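Local coordinates for protein ATP phosphoribosyltransferase (Methanobacterium thermoautotrophicum, PDB 2VD3) that probably catalyses the magnesium-dependent condensation of ATP with 5-phosphoribosyl 1-diphosphate, the first step of histidine biosynthesis, and is captured here in its histidine-inhibited form, at residues Glu24-Val28 / Ile284-Ile288; Gln43-Ile47 / Ile199-Leu203; Glu87-Tyr91 / Ile211-Gly215. One frame throughout, in Å; residues are numbered along the deposited sequence.

Interaction 1. Residues Glu24-Val28 / Ile284-Ile288. With MG (magnesium ion), chain L.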
loop_
_atom_site.group_PDB
_atom_site.type_symbol
_atom_site.label_atom_id
_atom_site.label_comp_id
_atom_site.label_asym_id
_atom_site.label_seq_id
_atom_site.Cartn_x
_atom_site.Cartn_y
_atom_site.Cartn_z
ATOM N N GLU A 24 -0.819 14.989 -22.456
ATOM C CA GLU A 24 -1.797 14.230 -23.217
ATOM C C GLU A 24 -2.663 15.154 -24.081
ATOM O O GLU A 24 -2.762 14.961 -25.295
ATOM C CB GLU A 24 -2.658 13.402 -22.258
ATOM C CG GLU A 24 -3.927 12.796 -22.857
ATOM C CD GLU A 24 -3.665 11.567 -23.696
ATOM O OE1 GLU A 24 -2.483 11.270 -23.980
ATOM O OE2 GLU A 24 -4.654 10.893 -24.082
ATOM N N ASN A 25 -3.260 16.169 -23.461
ATOM C CA ASN A 25 -4.104 17.111 -24.192
ATOM C C ASN A 25 -3.354 17.981 -25.210
ATOM O O ASN A 25 -3.955 18.496 -26.165
ATOM C CB ASN A 25 -4.929 17.969 -23.220
ATOM C CG ASN A 25 -6.008 17.163 -22.491
ATOM O OD1 ASN A 25 -5.964 15.938 -22.449
ATOM N ND2 ASN A 25 -6.971 17.854 -21.916
ATOM N N ALA A 26 -2.045 18.130 -24.999
ATOM C CA ALA A 26 -1.172 18.932 -25.860
ATOM C C ALA A 26 -0.665 18.143 -27.076
ATOM O O ALA A 26 0.083 18.673 -27.899
ATOM C CB ALA A 26 0.010 19.473 -25.051
ATOM N N GLY A 27 -1.073 16.881 -27.169
ATOM C CA GLY A 27 -0.623 15.979 -28.231
ATOM C C GLY A 27 0.670 15.242 -27.916
ATOM O O GLY A 27 1.259 14.605 -28.795
ATOM N N VAL A 28 1.100 15.326 -26.656
ATOM C CA VAL A 28 2.375 14.768 -26.214
ATOM C C VAL A 28 2.154 13.805 -25.049
ATOM O O VAL A 28 2.884 13.823 -24.061
ATOM C CB VAL A 28 3.398 15.910 -25.844
ATOM C CG1 VAL A 28 4.723 15.339 -25.371
ATOM C CG2 VAL A 28 3.642 16.820 -27.042
ATOM N N ILE A 284 -13.507 21.312 -25.758
ATOM C CA ILE A 284 -12.455 21.826 -26.618
ATOM C C ILE A 284 -11.107 21.488 -25.978
ATOM O O ILE A 284 -10.860 21.847 -24.827
ATOM C CB ILE A 284 -12.579 23.367 -26.825
ATOM C CG1 ILE A 284 -13.930 23.719 -27.471
ATOM C CG2 ILE A 284 -11.417 23.894 -27.670
ATOM C CD1 ILE A 284 -14.232 25.227 -27.546
ATOM N N GLU A 285 -10.234 20.814 -26.719
ATOM C CA GLU A 285 -8.936 20.423 -26.175
ATOM C C GLU A 285 -7.905 21.565 -26.172
ATOM O O GLU A 285 -7.184 21.766 -25.196
ATOM C CB GLU A 285 -8.405 19.201 -26.923
ATOM C CG GLU A 285 -7.384 18.394 -26.156
ATOM C CD GLU A 285 -6.902 17.193 -26.938
ATOM O OE1 GLU A 285 -7.099 16.056 -26.462
ATOM O OE2 GLU A 285 -6.336 17.380 -28.033
ATOM N N ARG A 286 -7.838 22.307 -27.268
ATOM C CA ARG A 286 -6.842 23.372 -27.441
ATOM C C ARG A 286 -7.479 24.557 -28.131
ATOM O O ARG A 286 -8.238 24.386 -29.092
ATOM C CB ARG A 286 -5.690 22.893 -28.313
ATOM C CG ARG A 286 -4.644 22.082 -27.613
ATOM C CD ARG A 286 -3.764 21.323 -28.605
ATOM N NE ARG A 286 -4.100 19.905 -28.655
ATOM C CZ ARG A 286 -3.525 19.017 -29.462
ATOM N NH1 ARG A 286 -2.564 19.376 -30.314
ATOM N NH2 ARG A 286 -3.907 17.749 -29.416
ATOM N N ILE A 287 -7.168 25.757 -27.648
ATOM C CA ILE A 287 -7.517 26.983 -28.359
ATOM C C ILE A 287 -6.248 27.762 -28.693
ATOM O O ILE A 287 -5.367 27.916 -27.847
ATOM C CB ILE A 287 -8.507 27.868 -27.546
ATOM C CG1 ILE A 287 -9.767 27.075 -27.216
ATOM C CG2 ILE A 287 -8.849 29.158 -28.315
ATOM C CD1 ILE A 287 -10.795 27.844 -26.418
ATOM N N ILE A 288 -6.153 28.229 -29.936
ATOM C CA ILE A 288 -5.066 29.111 -30.361
ATOM C C ILE A 288 -5.696 30.350 -30.999
ATOM O O ILE A 288 -6.178 30.284 -32.133
ATOM C CB ILE A 288 -4.105 28.434 -31.375
ATOM C CG1 ILE A 288 -3.905 26.935 -31.062
ATOM C CG2 ILE A 288 -2.769 29.234 -31.491
ATOM C CD1 ILE A 288 -2.806 26.628 -30.059
HETATM MG MG MG L . -1.449 9.549 -25.461
#
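The Schellman motif that ends helix 16-25 meets the C-terminal strand of the chain, with Arg286 lying against Asn25 to Gly27. Gly27 has left helical angles with positive phi (87°), and its N bonds back to Glu24 O. One face of the Arg286 guanidinium is laid against this turn: Ala26 C sits over its centre, and Gly27 N, 3.7 Å from NH2, is offset toward the rim. Asn25 O approaches the group obliquely, 2.9 Å from NE. The carboxylate of Glu285 holds the guanidinium from its edge, Arg286 NH2 bonding Glu285 OE2 at 2.8 Å on the syn side. Glu285 CG also rests on Asn25 CB at 3.9 Å. Both charges have second mates on a second subunit, Glu285 with Arg217 and Arg286 with Glu261, while strand 286-288 pairs with a strand of that chain. Glu24, whose side chain starts away from 284-288, binds a magnesium ion through OE1 at 2.5 Å. A methionine in place of Arg286 would probably cost Glu285 its in-chain salt bridge, leaving it to Arg217 of the second subunit, whose Glu261 would lose this partner. The carbonyl-rich helix end faces a cation, which is likely to ease its partial negative charge.

Interaction 2. Residues Gln43-Ile47 / Ile199-Leu203; sequences QHPQI and IIEEL
His44 and Ile47, at the two ends of a type I beta turn, both meet Ile199 on helix 197-212; His44 also bonds Glu202, and Ile47 also packs on Leu203. The tight part lies on the inner side. Ile47 CD1 sits 4.2 Å from Ile199 CD1 and equally far from Leu203 CD1, meeting two side chains one helical turn apart. With CG1 of Ile199 anti to its backbone N (chi1 -172°), CD1 reaches on to the imidazole and comes within 3.4 Å of His44 NE2, at an oblique angle to the ring. Ile5 and Val28 extend this apolar layer, which joins the helix to the sheet.

Toward the outer side the contact turns polar and looser. The extended Glu202 side chain brings OE2 to 2.8 Å from His44 NE2; OE2 lies in the ring plane of His44, but the carboxylate is turned 56° against the ring, the donor stands above the carboxylate plane and the N-H...O angle is a bent 131°. At the other nitrogen, ND1 accepts Gln46 N at 3.1 Å, almost in the ring plane. A water lies between Gln46 OE1 and Glu202 OE1, though its approach to the former is implausibly short and its bond to the latter weak; Gln46 NE2 bonds Pro3 O. The two ring bonds hold the imidazole's rotation and are consistent with a neutral ring that carries its hydrogen on NE2.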
loop_
_atom_site.group_PDB
_atom_site.type_symbol
_atom_site.label_atom_id
_atom_site.label_comp_id
_atom_site.label_asym_id
_atom_site.label_seq_id
_atom_site.Cartn_x
_atom_site.Cartn_y
_atom_site.Cartn_z
ATOM N N GLN A 43 4.025 10.714 -27.459
ATOM C CA GLN A 43 3.431 10.622 -28.803
ATOM C C GLN A 43 4.239 11.380 -29.853
ATOM O O GLN A 43 4.094 11.130 -31.051
ATOM C CB GLN A 43 1.969 11.091 -28.812
ATOM C CG GLN A 43 1.013 10.266 -27.956
ATOM C CD GLN A 43 0.922 8.818 -28.381
ATOM O OE1 GLN A 43 0.845 8.506 -29.572
ATOM N NE2 GLN A 43 0.915 7.917 -27.403
ATOM N N HIS A 44 5.099 12.289 -29.400
ATOM C CA HIS A 44 6.010 13.018 -30.279
ATOM C C HIS A 44 7.392 12.357 -30.270
ATOM O O HIS A 44 7.982 12.170 -29.213
ATOM C CB HIS A 44 6.101 14.473 -29.834
ATOM C CG HIS A 44 6.713 15.387 -30.848
ATOM N ND1 HIS A 44 7.973 15.187 -31.372
ATOM C CD2 HIS A 44 6.250 16.529 -31.408
ATOM C CE1 HIS A 44 8.244 16.148 -32.238
ATOM N NE2 HIS A 44 7.218 16.981 -32.272
ATOM N N PRO A 45 7.907 11.978 -31.453
ATOM C CA PRO A 45 9.184 11.246 -31.541
ATOM C C PRO A 45 10.412 11.990 -30.997
ATOM O O PRO A 45 11.455 11.371 -30.785
ATOM C CB PRO A 45 9.336 10.986 -33.048
ATOM C CG PRO A 45 7.953 11.075 -33.585
ATOM C CD PRO A 45 7.305 12.165 -32.785
ATOM N N GLN A 46 10.292 13.295 -30.776
ATOM C CA GLN A 46 11.416 14.092 -30.291
ATOM C C GLN A 46 11.262 14.480 -28.814
ATOM O O GLN A 46 12.101 15.202 -28.265
ATOM C CB GLN A 46 11.576 15.364 -31.127
ATOM C CG GLN A 46 11.817 15.181 -32.622
ATOM C CD GLN A 46 11.819 16.527 -33.344
ATOM O OE1 GLN A 46 10.877 16.865 -34.064
ATOM N NE2 GLN A 46 12.857 17.317 -33.111
ATOM N N ILE A 47 10.191 14.027 -28.174
ATOM C CA ILE A 47 9.973 14.380 -26.785
ATOM C C ILE A 47 9.950 13.149 -25.894
ATOM O O ILE A 47 9.139 12.244 -26.094
ATOM C CB ILE A 47 8.677 15.232 -26.584
ATOM C CG1 ILE A 47 8.762 16.533 -27.399
ATOM C CG2 ILE A 47 8.452 15.538 -25.096
ATOM C CD1 ILE A 47 7.438 17.220 -27.615
ATOM N N ILE A 199 11.455 22.804 -31.498
ATOM C CA ILE A 199 10.724 21.788 -30.751
ATOM C C ILE A 199 10.207 22.292 -29.401
ATOM O O ILE A 199 9.143 21.864 -28.942
ATOM C CB ILE A 199 11.579 20.497 -30.564
ATOM C CG1 ILE A 199 10.752 19.365 -29.952
ATOM C CG2 ILE A 199 12.834 20.765 -29.731
ATOM C CD1 ILE A 199 9.576 18.944 -30.791
ATOM N N ILE A 200 10.945 23.202 -28.769
ATOM C CA ILE A 200 10.518 23.702 -27.462
ATOM C C ILE A 200 9.267 24.547 -27.634
ATOM O O ILE A 200 8.271 24.325 -26.942
ATOM C CB ILE A 200 11.649 24.447 -26.690
ATOM C CG1 ILE A 200 12.685 23.437 -26.177
ATOM C CG2 ILE A 200 11.076 25.272 -25.537
ATOM C CD1 ILE A 200 13.775 24.023 -25.314
ATOM N N GLU A 201 9.311 25.491 -28.574
ATOM C CA GLU A 201 8.139 26.316 -28.882
ATOM C C GLU A 201 6.974 25.476 -29.412
ATOM O O GLU A 201 5.811 25.853 -29.248
ATOM C CB GLU A 201 8.484 27.432 -29.871
ATOM C CG GLU A 201 9.379 28.545 -29.294
ATOM C CD GLU A 201 8.728 29.334 -28.159
ATOM O OE1 GLU A 201 9.445 29.684 -27.198
ATOM O OE2 GLU A 201 7.512 29.608 -28.226
ATOM N N GLU A 202 7.284 24.344 -30.040
ATOM C CA GLU A 202 6.250 23.430 -30.505
ATOM C C GLU A 202 5.467 22.840 -29.318
ATOM O O GLU A 202 4.235 22.864 -29.304
ATOM C CB GLU A 202 6.842 22.330 -31.389
ATOM C CG GLU A 202 5.793 21.394 -31.970
ATOM C CD GLU A 202 6.378 20.289 -32.820
ATOM O OE1 GLU A 202 7.502 20.461 -33.345
ATOM O OE2 GLU A 202 5.701 19.246 -32.976
ATOM N N LEU A 203 6.191 22.328 -28.327
ATOM C CA LEU A 203 5.577 21.836 -27.104
ATOM C C LEU A 203 4.891 22.974 -26.340
ATOM O O LEU A 203 3.787 22.797 -25.801
ATOM C CB LEU A 203 6.610 21.111 -26.223
ATOM C CG LEU A 203 6.126 20.484 -24.906
ATOM C CD1 LEU A 203 4.978 19.480 -25.108
ATOM C CD2 LEU A 203 7.274 19.815 -24.180
HETATM O O HOH W 1 9.669 18.616 -35.267
#

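Interaction 3. Residues Glu87-Tyr91 / Ile211-Gly215; sequences EDLKY and IDAEG
Lys90 reaches across from the loop after strand 84-88 to the end of helix 197-212, where its ammonium group has two acceptors. NZ donates to Glu214 OE1 at 2.7 Å, a salt bridge that uses the anti lone pair of the carboxylate, and to Ile211 O at 3.0 Å, where the donor is tilted 35° from the carbonyl plane. Ile211 O also accepts a weak backbone bond from Glu214 N, so one carbonyl serves both the lysine and the turn that follows the helix. A bend at chi3 (77°) turns the end of the lysine toward these oxygens, while its CD passes 3.3 Å from Ile211 CG2.

Beside this polar end, the other branch of Ile211 makes the apolar contact. CG1 stands anti to the carbonyl carbon (chi1 -73°) and carries CD1 toward the strand end, 3.4 Å from Leu89 CD2; the two side chains cross at about a right angle. The same methyl lies close to Asp88 O. Leu89 also packs against Leu22 and Ile70.

Asp88 shapes the lysine's own backbone: its OD1 accepts Lys90 N at 2.8 Å in an Asx turn, the donor standing above the carboxylate plane. That oxygen also forms a salt bridge with Arg93, and OD2 is met by Ser183 and Lys185. Glu87 is paired with Arg204 and Arg208 of the same helix. The ammonium group therefore ties two successive parts of the chain, a helix-end carbonyl and the Glu214 carboxylate beyond it, to the strand end through charge at the surface, with aliphatic carbon beneath.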
loop_
_atom_site.group_PDB
_atom_site.type_symbol
_atom_site.label_atom_id
_atom_site.label_comp_id
_atom_site.label_asym_id
_atom_site.label_seq_id
_atom_site.Cartn_x
_atom_site.Cartn_y
_atom_site.Cartn_z
ATOM N N GLU A 87 5.835 29.246 -18.956
ATOM C CA GLU A 87 4.380 29.390 -18.852
ATOM C C GLU A 87 3.919 29.118 -17.442
ATOM O O GLU A 87 4.490 28.276 -16.748
ATOM C CB GLU A 87 3.650 28.382 -19.754
ATOM C CG GLU A 87 3.923 28.475 -21.240
ATOM C CD GLU A 87 3.485 29.793 -21.841
ATOM O OE1 GLU A 87 4.163 30.261 -22.767
ATOM O OE2 GLU A 87 2.466 30.356 -21.400
ATOM N N ASP A 88 2.877 29.820 -17.016
ATOM C CA ASP A 88 2.157 29.408 -15.828
ATOM C C ASP A 88 1.118 28.393 -16.280
ATOM O O ASP A 88 0.457 28.592 -17.300
ATOM C CB ASP A 88 1.505 30.588 -15.123
ATOM C CG ASP A 88 0.689 30.156 -13.921
ATOM O OD1 ASP A 88 -0.409 29.605 -14.128
ATOM O OD2 ASP A 88 1.141 30.352 -12.772
ATOM N N LEU A 89 0.979 27.303 -15.525
ATOM C CA LEU A 89 0.130 26.184 -15.954
ATOM C C LEU A 89 -1.265 26.139 -15.331
ATOM O O LEU A 89 -2.050 25.234 -15.623
ATOM C CB LEU A 89 0.869 24.855 -15.784
ATOM C CG LEU A 89 2.165 24.778 -16.591
ATOM C CD1 LEU A 89 2.947 23.524 -16.255
ATOM C CD2 LEU A 89 1.902 24.886 -18.089
ATOM N N LYS A 90 -1.559 27.122 -14.480
ATOM C CA LYS A 90 -2.905 27.393 -13.968
ATOM C C LYS A 90 -3.526 26.299 -13.111
ATOM O O LYS A 90 -4.737 26.262 -12.928
ATOM C CB LYS A 90 -3.856 27.819 -15.099
ATOM C CG LYS A 90 -3.775 29.305 -15.417
ATOM C CD LYS A 90 -4.386 29.653 -16.770
ATOM C CE LYS A 90 -5.908 29.683 -16.733
ATOM N NZ LYS A 90 -6.493 29.520 -18.104
ATOM N N TYR A 91 -2.692 25.424 -12.566
ATOM C CA TYR A 91 -3.154 24.429 -11.605
ATOM C C TYR A 91 -2.167 24.345 -10.444
ATOM O O TYR A 91 -1.079 24.934 -10.492
ATOM C CB TYR A 91 -3.362 23.063 -12.286
ATOM C CG TYR A 91 -2.097 22.260 -12.553
ATOM C CD1 TYR A 91 -1.301 22.509 -13.673
ATOM C CD2 TYR A 91 -1.701 21.247 -11.678
ATOM C CE1 TYR A 91 -0.142 21.759 -13.920
ATOM C CE2 TYR A 91 -0.552 20.500 -11.905
ATOM C CZ TYR A 91 0.224 20.754 -13.026
ATOM O OH TYR A 91 1.354 19.998 -13.232
ATOM N N ILE A 211 -4.044 25.397 -22.024
ATOM C CA ILE A 211 -4.310 26.330 -20.935
ATOM C C ILE A 211 -5.357 27.364 -21.319
ATOM O O ILE A 211 -6.174 27.770 -20.488
ATOM C CB ILE A 211 -3.016 27.042 -20.472
ATOM C CG1 ILE A 211 -2.138 26.070 -19.680
ATOM C CG2 ILE A 211 -3.337 28.258 -19.609
ATOM C CD1 ILE A 211 -0.724 26.505 -19.627
ATOM N N ASP A 212 -5.331 27.793 -22.577
ATOM C CA ASP A 212 -6.305 28.763 -23.058
ATOM C C ASP A 212 -7.663 28.122 -23.307
ATOM O O ASP A 212 -8.661 28.824 -23.487
ATOM C CB ASP A 212 -5.799 29.461 -24.328
ATOM C CG ASP A 212 -4.553 30.303 -24.083
ATOM O OD1 ASP A 212 -4.375 30.809 -22.949
ATOM O OD2 ASP A 212 -3.751 30.456 -25.033
ATOM N N ALA A 213 -7.697 26.791 -23.321
ATOM C CA ALA A 213 -8.959 26.062 -23.484
ATOM C C ALA A 213 -9.704 25.889 -22.158
ATOM O O ALA A 213 -10.873 25.489 -22.153
ATOM C CB ALA A 213 -8.724 24.703 -24.158
ATOM N N GLU A 214 -9.027 26.192 -21.046
ATOM C CA GLU A 214 -9.601 26.018 -19.711
ATOM C C GLU A 214 -10.825 26.903 -19.533
ATOM O O GLU A 214 -10.784 28.098 -19.819
ATOM C CB GLU A 214 -8.564 26.277 -18.606
ATOM C CG GLU A 214 -9.118 26.258 -17.156
ATOM C CD GLU A 214 -9.512 27.654 -16.630
ATOM O OE1 GLU A 214 -8.719 28.611 -16.807
ATOM O OE2 GLU A 214 -10.605 27.795 -16.024
ATOM N N GLY A 215 -11.919 26.288 -19.081
ATOM C CA GLY A 215 -13.183 26.978 -18.878
ATOM C C GLY A 215 -13.806 27.451 -20.177
ATOM O O GLY A 215 -14.643 28.358 -20.171
#

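Helix 197-212 is common to the set: interaction 2 uses its residues 199-203, interaction 3 its C-terminal part at Ile211, and the partners of interaction 1 touch it through Val210 and Ile207. Interactions 1 and 2 meet directly, Val28 CG2 packing on Leu203 CD1 at 3.5 Å, while interaction 3 joins interaction 1 where Ala213 CB lies against Glu285 O; interactions 2 and 3 do not touch. All three are partly buried. Interaction 2 combines an aliphatic interior with a histidine-carboxylate bond, interaction 3 places an exposed salt bridge over a buried isoleucine, and interaction 1 brings charged groups to a subunit interface.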